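Local structure of probable enoyl-CoA hydratase/isomerase (Pseudomonas aeruginosa PAO1, 5WYD) at residues I133-R138 with R201-L206; M142-A147 with L151-G156; D181-L186 with E192-S197. The protein belongs to the enoyl-CoA hydratase/isomerase (crotonase) family, probably acts as a hydro-lyase and is linked to biosynthesis of the diffusible signal factor DSF. The protein carries 1 engineered substitution. One frame throughout, in Å; residues are numbered along the deposited sequence.

Interaction 1 (I133-R138 with R201-L206); sequences IRIAER and RGAALL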
ATOM      1  N   ILE A 133     -12.602 -14.218 -18.062  1.00 32.23           N
ATOM      2  CA  ILE A 133     -13.195 -13.658 -19.270  1.00 25.46           C
ATOM      3  C   ILE A 133     -14.678 -13.968 -19.261  1.00 27.76           C
ATOM      4  O   ILE A 133     -15.112 -15.039 -18.829  1.00 32.30           O
ATOM      5  CB  ILE A 133     -12.531 -14.250 -20.529  1.00 19.60           C
ATOM      6  CG1 ILE A 133     -11.025 -14.205 -20.378  1.00 16.99           C
ATOM      7  CG2 ILE A 133     -12.920 -13.450 -21.772  1.00 22.72           C
ATOM      8  CD1 ILE A 133     -10.272 -14.892 -21.479  1.00 22.95           C
ATOM      9  N   ARG A 134     -15.459 -13.048 -19.780  1.00 27.57           N
ATOM     10  CA  ARG A 134     -16.897 -13.230 -19.813  1.00 40.81           C
ATOM     11  C   ARG A 134     -17.434 -13.146 -21.232  1.00 37.72           C
ATOM     12  O   ARG A 134     -17.156 -12.184 -21.955  1.00 43.79           O
ATOM     13  CB  ARG A 134     -17.571 -12.212 -18.906  1.00 40.03           C
ATOM     14  CG  ARG A 134     -17.292 -12.480 -17.456  1.00 34.56           C
ATOM     15  CD  ARG A 134     -17.292 -11.205 -16.666  1.00 30.77           C
ATOM     16  NE  ARG A 134     -16.204 -10.353 -17.085  1.00 29.53           N
ATOM     17  CZ  ARG A 134     -14.958 -10.528 -16.687  1.00 27.73           C
ATOM     18  NH1 ARG A 134     -14.663 -11.520 -15.865  1.00 23.85           N
ATOM     19  NH2 ARG A 134     -14.006  -9.713 -17.105  1.00 39.20           N
ATOM     20  N   ILE A 135     -18.214 -14.153 -21.612  1.00 38.82           N
ATOM     21  CA  ILE A 135     -18.885 -14.225 -22.904  1.00 43.65           C
ATOM     22  C   ILE A 135     -20.381 -14.305 -22.635  1.00 38.71           C
ATOM     23  O   ILE A 135     -20.837 -15.242 -21.969  1.00 42.43           O
ATOM     24  CB  ILE A 135     -18.423 -15.458 -23.703  1.00 32.03           C
ATOM     25  CG1 ILE A 135     -16.910 -15.480 -23.856  1.00 31.39           C
ATOM     26  CG2 ILE A 135     -19.095 -15.516 -25.069  1.00 43.87           C
ATOM     27  CD1 ILE A 135     -16.452 -16.660 -24.656  1.00 40.37           C
ATOM     28  N   ALA A 136     -21.157 -13.384 -23.211  1.00 38.93           N
ATOM     29  CA  ALA A 136     -22.585 -13.380 -22.928  1.00 49.96           C
ATOM     30  C   ALA A 136     -23.442 -13.350 -24.190  1.00 60.37           C
ATOM     31  O   ALA A 136     -23.074 -12.764 -25.216  1.00 59.96           O
ATOM     32  CB  ALA A 136     -22.974 -12.190 -22.039  1.00 48.83           C
ATOM     33  N   GLU A 137     -24.584 -14.040 -24.078  1.00 51.27           N
ATOM     34  CA  GLU A 137     -25.676 -14.066 -25.030  1.00 36.81           C
ATOM     35  C   GLU A 137     -26.411 -12.734 -24.962  1.00 41.66           C
ATOM     36  O   GLU A 137     -26.508 -12.122 -23.898  1.00 49.17           O
ATOM     37  CB  GLU A 137     -26.618 -15.213 -24.694  1.00 33.58           C
ATOM     38  CG  GLU A 137     -25.996 -16.594 -24.810  1.00 42.50           C
ATOM     39  CD  GLU A 137     -26.968 -17.692 -24.429  1.00 46.83           C
ATOM     40  OE1 GLU A 137     -26.601 -18.882 -24.527  1.00 51.65           O
ATOM     41  OE2 GLU A 137     -28.097 -17.363 -24.019  1.00 47.21           O
ATOM     42  N   ARG A 138     -26.934 -12.279 -26.097  1.00 29.67           N
ATOM     43  CA  ARG A 138     -27.456 -10.921 -26.133  1.00 41.67           C
ATOM     44  C   ARG A 138     -28.527 -10.699 -25.082  1.00 46.96           C
ATOM     45  O   ARG A 138     -28.645  -9.599 -24.530  1.00 53.21           O
ATOM     46  CB  ARG A 138     -27.988 -10.634 -27.517  1.00 41.79           C
ATOM     47  CG  ARG A 138     -27.073 -11.131 -28.571  1.00 42.63           C
ATOM     48  CD  ARG A 138     -27.385 -10.432 -29.837  1.00 62.61           C
ATOM     49  NE  ARG A 138     -28.828 -10.309 -29.980  1.00 72.77           N
ATOM     50  CZ  ARG A 138     -29.604 -11.278 -30.446  1.00 76.10           C
ATOM     51  NH1 ARG A 138     -29.068 -12.438 -30.807  1.00 73.53           N
ATOM     52  NH2 ARG A 138     -30.911 -11.090 -30.553  1.00 82.11           N
ATOM     53  N   ARG A 201     -21.979 -21.149 -24.810  1.00 43.49           N
ATOM     54  CA  ARG A 201     -21.218 -22.342 -24.443  1.00 35.48           C
ATOM     55  C   ARG A 201     -20.236 -22.744 -25.542  1.00 40.66           C
ATOM     56  O   ARG A 201     -19.042 -22.933 -25.287  1.00 43.54           O
ATOM     57  CB  ARG A 201     -22.160 -23.511 -24.143  1.00 43.07           C
ATOM     58  CG  ARG A 201     -21.389 -24.797 -23.847  1.00 39.18           C
ATOM     59  CD  ARG A 201     -22.264 -26.019 -23.975  1.00 51.79           C
ATOM     60  NE  ARG A 201     -21.489 -27.253 -23.932  1.00 43.52           N
ATOM     61  CZ  ARG A 201     -22.012 -28.463 -24.114  1.00 67.94           C
ATOM     62  NH1 ARG A 201     -21.234 -29.538 -24.059  1.00 49.20           N
ATOM     63  NH2 ARG A 201     -23.314 -28.599 -24.369  1.00 77.83           N
ATOM     64  N   GLY A 202     -20.703 -22.830 -26.784  1.00 30.77           N
ATOM     65  CA  GLY A 202     -19.798 -23.229 -27.839  1.00 23.17           C
ATOM     66  C   GLY A 202     -18.653 -22.256 -27.968  1.00 29.93           C
ATOM     67  O   GLY A 202     -17.485 -22.654 -27.957  1.00 31.88           O
ATOM     68  N   ALA A 203     -18.970 -20.961 -27.951  1.00 39.32           N
ATOM     69  CA  ALA A 203     -17.937 -19.942 -28.091  1.00 46.15           C
ATOM     70  C   ALA A 203     -16.928 -20.036 -26.956  1.00 48.50           C
ATOM     71  O   ALA A 203     -15.710 -19.971 -27.187  1.00 51.23           O
ATOM     72  CB  ALA A 203     -18.571 -18.546 -28.130  1.00 28.58           C
ATOM     73  N   ALA A 204     -17.410 -20.232 -25.731  1.00 29.71           N
ATOM     74  CA  ALA A 204     -16.491 -20.332 -24.604  1.00 43.05           C
ATOM     75  C   ALA A 204     -15.547 -21.524 -24.759  1.00 35.64           C
ATOM     76  O   ALA A 204     -14.350 -21.416 -24.479  1.00 37.50           O
ATOM     77  CB  ALA A 204     -17.280 -20.414 -23.301  1.00 31.68           C
ATOM     78  N   LEU A 205     -16.076 -22.677 -25.174  1.00 33.94           N
ATOM     79  CA  LEU A 205     -15.236 -23.847 -25.398  1.00 35.94           C
ATOM     80  C   LEU A 205     -14.244 -23.582 -26.507  1.00 41.37           C
ATOM     81  O   LEU A 205     -13.077 -23.989 -26.424  1.00 43.58           O
ATOM     82  CB  LEU A 205     -16.105 -25.029 -25.783  1.00 37.04           C
ATOM     83  CG  LEU A 205     -17.071 -25.482 -24.709  1.00 35.38           C
ATOM     84  CD1 LEU A 205     -17.980 -26.555 -25.276  1.00 55.97           C
ATOM     85  CD2 LEU A 205     -16.288 -26.022 -23.553  1.00 32.97           C
ATOM     86  N   LEU A 206     -14.712 -22.938 -27.579  1.00 40.31           N
ATOM     87  CA  LEU A 206     -13.815 -22.616 -28.671  1.00 48.43           C
ATOM     88  C   LEU A 206     -12.753 -21.641 -28.190  1.00 46.62           C
ATOM     89  O   LEU A 206     -11.558 -21.870 -28.415  1.00 34.51           O
ATOM     90  CB  LEU A 206     -14.624 -22.096 -29.870  1.00 53.81           C
ATOM     91  CG  LEU A 206     -13.943 -21.627 -31.166  1.00 69.15           C
ATOM     92  CD1 LEU A 206     -13.262 -20.260 -31.152  1.00 70.60           C
ATOM     93  CD2 LEU A 206     -12.888 -22.682 -31.447  1.00 72.75           C
TER
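Ile135 carries this contact, laying its CD1 methyl on the backbone of helix 200-211 where Ala203 passes into Ala204. It is a strand-to-helix contact of the crotonase fold: strand 133-137 lies within the mixed sheet, and helix 200-211 packs over one face of it. CD1 comes within 3.7 Å of Ala204 CA and 3.9 Å of Ala204 N. It also lies 4.1 Å from Ala203 C and equally 4.1 Å from Ala204 CB, so the methyl rests on main chain as much as on side chain. The CG1 branch owes this reach to its torsions: it stands anti to the carbonyl carbon (chi1 -55°) and then runs on fully extended (chi2 -179°), which carries CD1 forward to the helix. With alanines at both positions, the methyl can probably approach the helix backbone closely. Apolar packing alone joins the two segments, over a modest 117 Å².

Further out, backbone hydrogen bonds to Ala114 and Ile116 of strand 111-116 fix Ile135 in the sheet, while its side chain also touches Ile113 and Leu207, and Ala204 packs on Ala115. Arg134, the preceding residue, is engaged elsewhere: its NE bonds to Leu190 O and its NH2 forms a salt bridge with Glu192 OE2, in a region where Gly168 of the second subunit packs against it. Ordinary helical bonds, such as Leu206 N to Gly202 O at 2.8 Å, run through the helix. The other branch of Ile135 completes the contact, with CG2 4.3 Å from Ala203 CB.

Interaction 2 (M142-A147 with L151-G156); sequences MALPEA and LLPCAG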
ATOM      1  N   MET A 142     -27.648  -8.643 -16.374  1.00 62.63           N
ATOM      2  CA  MET A 142     -26.827  -8.788 -15.186  1.00 51.73           C
ATOM      3  C   MET A 142     -26.944  -7.576 -14.290  1.00 51.64           C
ATOM      4  O   MET A 142     -26.749  -6.447 -14.740  1.00 56.12           O
ATOM      5  CB  MET A 142     -25.382  -8.995 -15.582  1.00 52.64           C
ATOM      6  CG  MET A 142     -25.211 -10.115 -16.537  1.00 47.78           C
ATOM      7  SD  MET A 142     -23.897  -9.679 -17.649  1.00 72.17           S
ATOM      8  CE  MET A 142     -24.675  -8.349 -18.584  1.00 55.94           C
ATOM      9  N   ALA A 143     -27.226  -7.820 -13.022  1.00 43.29           N
ATOM     10  CA  ALA A 143     -27.320  -6.738 -12.070  1.00 32.16           C
ATOM     11  C   ALA A 143     -27.081  -7.291 -10.686  1.00 45.98           C
ATOM     12  O   ALA A 143     -26.976  -8.506 -10.481  1.00 41.21           O
ATOM     13  CB  ALA A 143     -28.671  -6.041 -12.122  1.00 43.62           C
ATOM     14  N   LEU A 144     -26.840  -6.367  -9.773  1.00 53.73           N
ATOM     15  CA  LEU A 144     -26.784  -6.723  -8.367  1.00 57.96           C
ATOM     16  C   LEU A 144     -28.022  -6.178  -7.670  1.00 49.00           C
ATOM     17  O   LEU A 144     -28.116  -4.961  -7.439  1.00 51.37           O
ATOM     18  CB  LEU A 144     -25.511  -6.182  -7.723  1.00 54.69           C
ATOM     19  CG  LEU A 144     -24.225  -6.755  -8.332  1.00 46.93           C
ATOM     20  CD1 LEU A 144     -23.003  -6.187  -7.644  1.00 43.46           C
ATOM     21  CD2 LEU A 144     -24.193  -8.287  -8.298  1.00 46.74           C
ATOM     22  N   PRO A 145     -28.949  -7.036  -7.258  1.00 47.78           N
ATOM     23  CA  PRO A 145     -30.196  -6.586  -6.628  1.00 53.63           C
ATOM     24  C   PRO A 145     -30.170  -6.727  -5.114  1.00 51.66           C
ATOM     25  O   PRO A 145     -31.210  -6.529  -4.478  1.00 54.45           O
ATOM     26  CB  PRO A 145     -31.216  -7.578  -7.198  1.00 65.41           C
ATOM     27  CG  PRO A 145     -30.395  -8.863  -7.308  1.00 60.29           C
ATOM     28  CD  PRO A 145     -29.007  -8.440  -7.692  1.00 46.68           C
ATOM     29  N   GLU A 146     -29.015  -7.058  -4.551  1.00 53.94           N
ATOM     30  CA  GLU A 146     -28.940  -7.271  -3.126  1.00 39.66           C
ATOM     31  C   GLU A 146     -29.264  -5.994  -2.386  1.00 42.94           C
ATOM     32  O   GLU A 146     -29.889  -6.034  -1.329  1.00 55.30           O
ATOM     33  CB  GLU A 146     -27.558  -7.809  -2.799  1.00 38.59           C
ATOM     34  CG  GLU A 146     -26.524  -7.389  -3.768  1.00 43.58           C
ATOM     35  CD  GLU A 146     -26.028  -8.540  -4.604  1.00 39.01           C
ATOM     36  OE1 GLU A 146     -25.379  -8.251  -5.610  1.00 36.95           O
ATOM     37  OE2 GLU A 146     -26.294  -9.716  -4.287  1.00 31.50           O
ATOM     38  N   ALA A 147     -28.856  -4.848  -2.921  1.00 41.64           N
ATOM     39  CA  ALA A 147     -29.144  -3.597  -2.226  1.00 52.23           C
ATOM     40  C   ALA A 147     -30.641  -3.388  -2.056  1.00 50.56           C
ATOM     41  O   ALA A 147     -31.077  -2.804  -1.060  1.00 54.94           O
ATOM     42  CB  ALA A 147     -28.517  -2.416  -2.962  1.00 62.78           C
ATOM     43  N   LEU A 151     -29.018  -5.938   1.500  1.00 33.42           N
ATOM     44  CA  LEU A 151     -27.822  -6.742   1.717  1.00 41.71           C
ATOM     45  C   LEU A 151     -26.815  -6.383   0.644  1.00 64.53           C
ATOM     46  O   LEU A 151     -27.190  -6.190  -0.503  1.00107.84           O
ATOM     47  CB  LEU A 151     -28.124  -8.241   1.692  1.00 36.72           C
ATOM     48  CG  LEU A 151     -28.929  -8.818   2.853  1.00 48.52           C
ATOM     49  CD1 LEU A 151     -28.063  -8.800   4.102  1.00 49.90           C
ATOM     50  CD2 LEU A 151     -30.114  -8.009   3.095  1.00 43.45           C
ATOM     51  N   LEU A 152     -25.586  -6.128   1.029  1.00 52.46           N
ATOM     52  CA  LEU A 152     -24.548  -5.883   0.042  1.00 31.28           C
ATOM     53  C   LEU A 152     -24.043  -7.194  -0.569  1.00 37.42           C
ATOM     54  O   LEU A 152     -24.332  -8.287  -0.067  1.00 40.37           O
ATOM     55  CB  LEU A 152     -23.423  -5.090   0.681  1.00 44.49           C
ATOM     56  CG  LEU A 152     -22.705  -5.635   1.909  1.00 46.93           C
ATOM     57  CD1 LEU A 152     -21.799  -6.870   1.589  1.00 42.33           C
ATOM     58  CD2 LEU A 152     -21.996  -4.466   2.609  1.00 27.80           C
ATOM     59  N   PRO A 153     -23.384  -7.114  -1.720  1.00 46.50           N
ATOM     60  CA  PRO A 153     -22.771  -8.308  -2.309  1.00 48.80           C
ATOM     61  C   PRO A 153     -21.633  -8.775  -1.421  1.00 53.98           C
ATOM     62  O   PRO A 153     -20.697  -8.026  -1.152  1.00 58.57           O
ATOM     63  CB  PRO A 153     -22.248  -7.796  -3.650  1.00 36.04           C
ATOM     64  CG  PRO A 153     -23.011  -6.614  -3.916  1.00 38.77           C
ATOM     65  CD  PRO A 153     -23.298  -5.959  -2.620  1.00 36.40           C
ATOM     66  N   CYS A 154     -21.653 -10.036  -1.029  1.00 51.53           N
ATOM     67  CA  CYS A 154     -20.611 -10.489  -0.125  1.00 41.55           C
ATOM     68  C   CYS A 154     -19.594 -11.380  -0.804  1.00 39.10           C
ATOM     69  O   CYS A 154     -18.694 -11.890  -0.134  1.00 46.96           O
ATOM     70  CB  CYS A 154     -21.249 -11.179   1.078  1.00 46.52           C
ATOM     71  SG  CYS A 154     -22.332 -12.529   0.617  1.00 56.46           S
ATOM     72  N   ALA A 155     -19.676 -11.521  -2.121  1.00 27.41           N
ATOM     73  CA  ALA A 155     -18.790 -12.391  -2.867  1.00 34.17           C
ATOM     74  C   ALA A 155     -17.590 -11.664  -3.441  1.00 34.45           C
ATOM     75  O   ALA A 155     -16.881 -12.221  -4.283  1.00 35.06           O
ATOM     76  CB  ALA A 155     -19.579 -13.033  -3.980  1.00 35.51           C
ATOM     77  N   GLY A 156     -17.310 -10.470  -2.952  1.00 34.52           N
ATOM     78  CA  GLY A 156     -16.321  -9.624  -3.564  1.00 38.27           C
ATOM     79  C   GLY A 156     -16.895  -8.747  -4.637  1.00 26.93           C
ATOM     80  O   GLY A 156     -16.138  -8.111  -5.374  1.00 28.99           O
TER
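Glu146 arches over the ring of Pro153, and the two side chains cross at about a right angle. At its base, CB is modelled too near Leu151 O for that approach to carry weight. CG is the first atom to meet the proline, 3.6 Å from Pro153 CG and 3.7 Å from Pro153 CD. The chain then bends at chi2 (-111°), which folds the carboxylate back along the ring. The carboxylate carbon CD sits 3.6 Å from Pro153 CG, and OE1 at the tip is 3.3 Å from that same atom. OE1 is buried without a polar partner in the model. Leu144, two residues before Glu146, also sets CD1 against Pro153 CG, at 3.8 Å.

A backbone bond ties the two segments together: Leu151 N to Glu146 O, 3.0 Å, closing a six-residue pi-turn with the donor 47° above the carbonyl plane. In the crotonase fold the turn lies between strand 142-143 and helix 157-176, for which Gly156 is the N-cap. Glu126 of helix 123-130, touching Pro153, and Glu146 probably occupy the positions of the two conserved glutamates of enoyl-CoA hydratases. Pro153 and Leu144 both pack on Ile174, and Phe245 of the third subunit covers Leu152.

Interaction 3 (D181-L186 with E192-S197); sequences DAETAL and EQVVDS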
ATOM      1  N   ASP A 181     -28.226  -4.854 -20.116  1.00 29.79           N
ATOM      2  CA  ASP A 181     -28.277  -5.786 -21.227  1.00 46.17           C
ATOM      3  C   ASP A 181     -26.864  -6.164 -21.651  1.00 45.98           C
ATOM      4  O   ASP A 181     -25.881  -5.564 -21.218  1.00 47.36           O
ATOM      5  CB  ASP A 181     -29.028  -5.163 -22.404  1.00 56.48           C
ATOM      6  CG  ASP A 181     -28.369  -3.877 -22.926  1.00 59.04           C
ATOM      7  OD1 ASP A 181     -27.140  -3.850 -23.125  1.00 51.90           O
ATOM      8  OD2 ASP A 181     -29.086  -2.870 -23.117  1.00 62.41           O
ATOM      9  N   ALA A 182     -26.763  -7.171 -22.515  1.00 51.59           N
ATOM     10  CA  ALA A 182     -25.450  -7.598 -22.989  1.00 28.75           C
ATOM     11  C   ALA A 182     -24.708  -6.481 -23.709  1.00 47.78           C
ATOM     12  O   ALA A 182     -23.488  -6.356 -23.578  1.00 52.07           O
ATOM     13  CB  ALA A 182     -25.587  -8.789 -23.920  1.00 35.81           C
ATOM     14  N   GLU A 183     -25.412  -5.699 -24.530  1.00 54.11           N
ATOM     15  CA  GLU A 183     -24.754  -4.621 -25.265  1.00 48.19           C
ATOM     16  C   GLU A 183     -24.200  -3.556 -24.338  1.00 46.14           C
ATOM     17  O   GLU A 183     -23.058  -3.111 -24.516  1.00 46.99           O
ATOM     18  CB  GLU A 183     -25.718  -3.990 -26.266  1.00 52.59           C
ATOM     19  CG  GLU A 183     -26.053  -4.882 -27.440  1.00 55.00           C
ATOM     20  CD  GLU A 183     -24.817  -5.243 -28.248  1.00 70.16           C
ATOM     21  OE1 GLU A 183     -23.935  -4.370 -28.411  1.00 71.40           O
ATOM     22  OE2 GLU A 183     -24.726  -6.396 -28.725  1.00 74.38           O
ATOM     23  N   THR A 184     -24.988  -3.137 -23.341  1.00 43.75           N
ATOM     24  CA  THR A 184     -24.515  -2.109 -22.425  1.00 34.96           C
ATOM     25  C   THR A 184     -23.299  -2.605 -21.672  1.00 38.06           C
ATOM     26  O   THR A 184     -22.308  -1.879 -21.532  1.00 49.69           O
ATOM     27  CB  THR A 184     -25.624  -1.697 -21.466  1.00 36.67           C
ATOM     28  OG1 THR A 184     -26.684  -1.093 -22.207  1.00 41.91           O
ATOM     29  CG2 THR A 184     -25.098  -0.693 -20.456  1.00 32.60           C
ATOM     30  N   ALA A 185     -23.329  -3.866 -21.240  1.00 41.13           N
ATOM     31  CA  ALA A 185     -22.183  -4.438 -20.538  1.00 39.21           C
ATOM     32  C   ALA A 185     -20.961  -4.450 -21.434  1.00 43.20           C
ATOM     33  O   ALA A 185     -19.841  -4.172 -20.986  1.00 45.37           O
ATOM     34  CB  ALA A 185     -22.494  -5.859 -20.064  1.00 40.04           C
ATOM     35  N   LEU A 186     -21.151  -4.783 -22.700  1.00 42.62           N
ATOM     36  CA  LEU A 186     -20.012  -4.809 -23.593  1.00 46.41           C
ATOM     37  C   LEU A 186     -19.427  -3.419 -23.727  1.00 40.82           C
ATOM     38  O   LEU A 186     -18.203  -3.242 -23.705  1.00 59.75           O
ATOM     39  CB  LEU A 186     -20.437  -5.349 -24.947  1.00 44.78           C
ATOM     40  CG  LEU A 186     -19.380  -5.323 -26.023  1.00 39.36           C
ATOM     41  CD1 LEU A 186     -18.195  -6.194 -25.622  1.00 39.00           C
ATOM     42  CD2 LEU A 186     -20.035  -5.808 -27.275  1.00 57.98           C
ATOM     43  N   GLU A 192     -16.376  -9.006 -22.209  1.00 31.65           N
ATOM     44  CA  GLU A 192     -15.446  -8.900 -23.330  1.00 35.57           C
ATOM     45  C   GLU A 192     -16.115  -9.158 -24.677  1.00 24.98           C
ATOM     46  O   GLU A 192     -15.671  -8.620 -25.692  1.00 37.13           O
ATOM     47  CB  GLU A 192     -14.247  -9.821 -23.136  1.00 33.46           C
ATOM     48  CG  GLU A 192     -13.366  -9.368 -21.999  1.00 36.23           C
ATOM     49  CD  GLU A 192     -14.057  -9.457 -20.676  1.00 30.41           C
ATOM     50  OE1 GLU A 192     -14.602 -10.555 -20.421  1.00 16.58           O
ATOM     51  OE2 GLU A 192     -14.124  -8.431 -19.947  1.00 18.94           O
ATOM     52  N   GLN A 193     -17.065 -10.087 -24.743  1.00 42.63           N
ATOM     53  CA  GLN A 193     -17.731 -10.401 -26.010  1.00 56.66           C
ATOM     54  C   GLN A 193     -19.227 -10.662 -25.827  1.00 50.02           C
ATOM     55  O   GLN A 193     -19.671 -11.118 -24.772  1.00 61.36           O
ATOM     56  CB  GLN A 193     -17.072 -11.615 -26.696  1.00 50.22           C
ATOM     57  CG  GLN A 193     -17.853 -12.158 -27.876  1.00 39.15           C
ATOM     58  CD  GLN A 193     -17.226 -13.378 -28.470  1.00 48.64           C
ATOM     59  OE1 GLN A 193     -16.145 -13.793 -28.049  1.00 36.09           O
ATOM     60  NE2 GLN A 193     -17.918 -14.001 -29.431  1.00 45.88           N
ATOM     61  N   VAL A 194     -19.996 -10.407 -26.898  1.00 55.37           N
ATOM     62  CA  VAL A 194     -21.435 -10.661 -26.958  1.00 53.10           C
ATOM     63  C   VAL A 194     -21.648 -11.722 -28.023  1.00 53.61           C
ATOM     64  O   VAL A 194     -20.968 -11.727 -29.056  1.00 66.79           O
ATOM     65  CB  VAL A 194     -22.290  -9.417 -27.291  1.00 57.72           C
ATOM     66  CG1 VAL A 194     -23.750  -9.818 -27.552  1.00 46.02           C
ATOM     67  CG2 VAL A 194     -22.204  -8.410 -26.194  1.00 61.29           C
ATOM     68  N   VAL A 195     -22.537 -12.664 -27.741  1.00 42.51           N
ATOM     69  CA  VAL A 195     -22.779 -13.745 -28.673  1.00 52.87           C
ATOM     70  C   VAL A 195     -24.277 -13.935 -28.901  1.00 55.52           C
ATOM     71  O   VAL A 195     -25.124 -13.500 -28.115  1.00 53.37           O
ATOM     72  CB  VAL A 195     -22.106 -15.023 -28.160  1.00 39.50           C
ATOM     73  CG1 VAL A 195     -22.996 -15.698 -27.145  1.00 46.27           C
ATOM     74  CG2 VAL A 195     -21.717 -15.930 -29.314  1.00 57.07           C
ATOM     75  N   ASP A 196     -24.591 -14.575 -30.015  1.00 49.36           N
ATOM     76  CA  ASP A 196     -25.969 -14.876 -30.352  1.00 52.25           C
ATOM     77  C   ASP A 196     -26.525 -15.902 -29.367  1.00 41.30           C
ATOM     78  O   ASP A 196     -25.783 -16.698 -28.791  1.00 35.05           O
ATOM     79  CB  ASP A 196     -26.016 -15.372 -31.789  1.00 64.09           C
ATOM     80  CG  ASP A 196     -27.374 -15.321 -32.363  1.00 57.27           C
ATOM     81  OD1 ASP A 196     -28.265 -14.764 -31.688  1.00 52.66           O
ATOM     82  OD2 ASP A 196     -27.530 -15.809 -33.502  1.00 62.15           O
ATOM     83  N   SER A 197     -27.845 -15.897 -29.180  1.00 39.80           N
ATOM     84  CA  SER A 197     -28.434 -16.772 -28.169  1.00 39.09           C
ATOM     85  C   SER A 197     -28.064 -18.237 -28.390  1.00 39.62           C
ATOM     86  O   SER A 197     -28.126 -18.749 -29.515  1.00 47.83           O
ATOM     87  CB  SER A 197     -29.951 -16.626 -28.145  1.00 34.98           C
ATOM     88  OG  SER A 197     -30.346 -15.282 -27.959  1.00 32.81           O
TER
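Val194 points its two methyls at one side of helix 182-188, where Ala182 and Leu186, one turn apart, face it. CG2 meets most of the helix: it lies 3.6 Å from Leu186 CD2 and is as near to the backbone oxygen Ala182 O. Ala182 CB is a little further from CG2, at 4.1 Å. The leucine and the valine cross obliquely, so the valine methyl fits against both the base and one branch of Leu186. With CG anti to the backbone N (chi1 175°), Leu186 swings across the start of the strand, and its second branch, CD1, settles 3.5 Å from Glu192 O.

CG1 of Val194 meets Glu183. That residue leaves the helix pointing away, but bends at chi2 (-61°) and brings OE2 back to 3.7 Å from Val194 CG1, crossing the valine at about a right angle and edging the apolar patch with a carboxylate.

The axes of helix segment 182-186 and strand 193-195 run nearly antiparallel, 162° apart and 8.3 Å at closest approach. Asp181 is at the N-cap; after the helix a short loop brings the chain back into strand 193-195. The result is a helix–loop–strand unit that lays a helix against the strand outermost in this chain's mixed crotonase sheet.

In the fold
Interactions 1 and 3 share the mixed sheet, their centres 10 Å apart: strands 133-137 and 193-195 are neighbours in it, joined by a probable hydrogen bond from Val195 N to Ala136 O and by the Arg138–Asp196 salt bridge. Helices 182-188 and 200-211 flank strand 193-195 in sequence. Interaction 2 is more remote, 23 Å from interaction 1 and 21 Å from interaction 3, though Met142 CE packs on Ala185 CB. Along the chain, strand 133-137 comes first, then interaction 2, then interaction 3, and helix 200-211 last. After the interaction 2 loop, which adjoins the third subunit, the chain passes through helices 157-176 and 182-188 before adding strand 193-195 beside 133-137.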